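Local coordinates for phenylacetate-coenzyme A ligase (Bacteroides vulgatus, PDB 3LAX), which is a coenzyme A ligase of the AMP-binding enzyme family, crystallised as its small alpha/beta C-terminal domain, at residues A[20-25]-A[71-76]. Numbering follows the deposited sequence. Where two conformers were deposited one is given.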
loop_
_atom_site.group_PDB
_atom_site.type_symbol
_atom_site.label_atom_id
_atom_site.label_comp_id
_atom_site.label_asym_id
_atom_site.label_seq_id
_atom_site.Cartn_x
_atom_site.Cartn_y
_atom_site.Cartn_z
ATOM N N GLU A 20 -6.611 3.027 -0.920
ATOM C CA GLU A 20 -7.631 2.045 -0.575
ATOM C C GLU A 20 -8.588 1.803 -1.734
ATOM O O GLU A 20 -8.890 0.668 -2.083
ATOM C CB GLU A 20 -8.409 2.534 0.649
ATOM C CG GLU A 20 -9.480 1.598 1.140
ATOM C CD GLU A 20 -10.178 2.159 2.365
ATOM O OE1 GLU A 20 -9.510 2.352 3.408
ATOM O OE2 GLU A 20 -11.386 2.429 2.278
ATOM N N THR A 21 -9.089 2.884 -2.326
ATOM C CA THR A 21 -10.064 2.771 -3.408
ATOM C C THR A 21 -9.524 1.966 -4.587
ATOM O O THR A 21 -10.225 1.115 -5.160
ATOM C CB THR A 21 -10.487 4.164 -3.872
ATOM O OG1 THR A 21 -11.129 4.826 -2.780
ATOM C CG2 THR A 21 -11.454 4.069 -5.044
ATOM N N ILE A 22 -8.279 2.238 -4.951
ATOM C CA ILE A 22 -7.636 1.505 -6.030
ATOM C C ILE A 22 -7.468 0.022 -5.691
ATOM O O ILE A 22 -7.796 -0.846 -6.508
ATOM C CB ILE A 22 -6.293 2.148 -6.410
ATOM C CG1 ILE A 22 -6.554 3.389 -7.268
ATOM C CG2 ILE A 22 -5.407 1.161 -7.151
ATOM C CD1 ILE A 22 -5.404 4.358 -7.337
ATOM N N LEU A 23 -6.984 -0.274 -4.484
ATOM C CA LEU A 23 -6.787 -1.664 -4.059
ATOM C C LEU A 23 -8.085 -2.458 -4.046
ATOM O O LEU A 23 -8.098 -3.656 -4.378
ATOM C CB LEU A 23 -6.144 -1.716 -2.674
ATOM C CG LEU A 23 -4.749 -1.104 -2.551
ATOM C CD1 LEU A 23 -4.256 -1.198 -1.118
ATOM C CD2 LEU A 23 -3.775 -1.784 -3.532
ATOM N N LEU A 24 -9.176 -1.816 -3.641
ATOM C CA LEU A 24 -10.446 -2.526 -3.492
ATOM C C LEU A 24 -10.984 -3.111 -4.787
ATOM O O LEU A 24 -11.766 -4.061 -4.761
ATOM C CB LEU A 24 -11.508 -1.610 -2.906
ATOM C CG LEU A 24 -11.633 -1.567 -1.396
ATOM C CD1 LEU A 24 -12.583 -0.439 -1.024
ATOM C CD2 LEU A 24 -12.112 -2.916 -0.838
ATOM N N GLN A 25 -10.588 -2.550 -5.920
ATOM C CA GLN A 25 -11.119 -2.992 -7.208
ATOM C C GLN A 25 -10.530 -4.316 -7.685
ATOM O O GLN A 25 -11.081 -4.951 -8.590
ATOM C CB GLN A 25 -10.926 -1.921 -8.288
ATOM C CG GLN A 25 -12.053 -0.894 -8.366
ATOM C CD GLN A 25 -13.422 -1.526 -8.584
ATOM O OE1 GLN A 25 -13.718 -2.055 -9.659
ATOM N NE2 GLN A 25 -14.267 -1.462 -7.561
ATOM N N THR A 71 1.129 -1.118 -8.700
ATOM C CA THR A 71 2.122 -0.051 -8.580
ATOM C C THR A 71 1.837 1.074 -9.580
ATOM O O THR A 71 1.857 2.261 -9.230
ATOM C CB THR A 71 3.547 -0.592 -8.778
ATOM O OG1 THR A 71 3.784 -1.639 -7.828
ATOM C CG2 THR A 71 4.589 0.503 -8.562
ATOM N N ARG A 72 1.559 0.694 -10.818
ATOM C CA ARG A 72 1.251 1.634 -11.892
ATOM C C ARG A 72 0.029 2.482 -11.542
ATOM O O ARG A 72 0.049 3.710 -11.636
ATOM C CB ARG A 72 0.976 0.821 -13.162
ATOM C CG ARG A 72 1.017 1.568 -14.477
ATOM C CD ARG A 72 1.295 0.577 -15.617
ATOM N NE ARG A 72 0.860 -0.782 -15.291
ATOM C CZ ARG A 72 1.398 -1.887 -15.803
ATOM N NH1 ARG A 72 2.399 -1.790 -16.663
ATOM N NH2 ARG A 72 0.938 -3.092 -15.454
ATOM N N GLN A 73 -1.050 1.817 -11.138
ATOM C CA GLN A 73 -2.282 2.532 -10.810
ATOM C C GLN A 73 -2.096 3.458 -9.620
ATOM O O GLN A 73 -2.614 4.586 -9.618
ATOM C CB GLN A 73 -3.436 1.570 -10.545
ATOM C CG GLN A 73 -3.972 0.908 -11.812
ATOM C CD GLN A 73 -5.279 0.200 -11.561
ATOM O OE1 GLN A 73 -6.044 0.585 -10.676
ATOM N NE2 GLN A 73 -5.538 -0.857 -12.320
ATOM N N LEU A 74 -1.369 3.006 -8.600
ATOM C CA LEU A 74 -1.131 3.860 -7.428
ATOM C C LEU A 74 -0.291 5.081 -7.807
ATOM O O LEU A 74 -0.605 6.207 -7.404
ATOM C CB LEU A 74 -0.472 3.089 -6.275
ATOM C CG LEU A 74 -1.357 2.010 -5.653
ATOM C CD1 LEU A 74 -0.613 1.277 -4.559
ATOM C CD2 LEU A 74 -2.630 2.649 -5.095
ATOM N N LYS A 75 0.779 4.874 -8.567
ATOM C CA LYS A 75 1.587 6.009 -9.006
ATOM C C LYS A 75 0.734 7.027 -9.780
ATOM O O LYS A 75 0.842 8.243 -9.562
ATOM C CB LYS A 75 2.795 5.572 -9.844
ATOM C CG LYS A 75 3.673 6.775 -10.234
ATOM C CD LYS A 75 4.947 6.419 -10.969
ATOM C CE LYS A 75 5.842 7.668 -11.084
ATOM N NZ LYS A 75 7.036 7.491 -11.974
ATOM N N ASP A 76 -0.127 6.548 -10.671
ATOM C CA ASP A 76 -0.985 7.449 -11.452
ATOM C C ASP A 76 -1.870 8.306 -10.563
ATOM O O ASP A 76 -2.204 9.436 -10.915
ATOM C CB ASP A 76 -1.887 6.661 -12.393
ATOM C CG ASP A 76 -1.168 6.183 -13.616
ATOM O OD1 ASP A 76 0.028 6.497 -13.744
ATOM O OD2 ASP A 76 -1.805 5.487 -14.442
HETATM O O HOH W 1 -8.209 -0.256 -9.234
#
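Ile22 reaches from helix 16-24 into the notch between Gln73 and Leu74 on helix 60-78, and both of its branches touch both neighbours. In one of the two conformers of Ile22, methyl CG2, anti to the backbone N, rests 3.8 Å from Leu74 CD2, while CB of Ile22 sits almost as near that same methyl. The longer branch runs past Leu74 CD2 and ends with CD1 3.6 Å from the backbone O of Gln73, a van der Waals approach to a helix carbonyl. The two alpha carbons, Ile22 CA and Leu74 CA, are 7.1 Å apart. In this C-terminal domain of the AMP-binding enzymes the two helices pack against each other, next to a mixed beta sheet, and Leu74 also packs on Val84 of strand 83-87. Gln73 comes at Ile22 obliquely. Its CG is turned beside the backbone N (chi1 -73°) and the chain then runs extended, which carries OE1 past CG2 of Ile22 at 3.6 Å. There a water donates to Gln73 OE1 at 2.7 Å. The same water donates to Ile22 O at 2.8 Å, tying the amide to the other helix. NE2 of Gln73 is hydrogen-bonded to Glu69, one turn earlier.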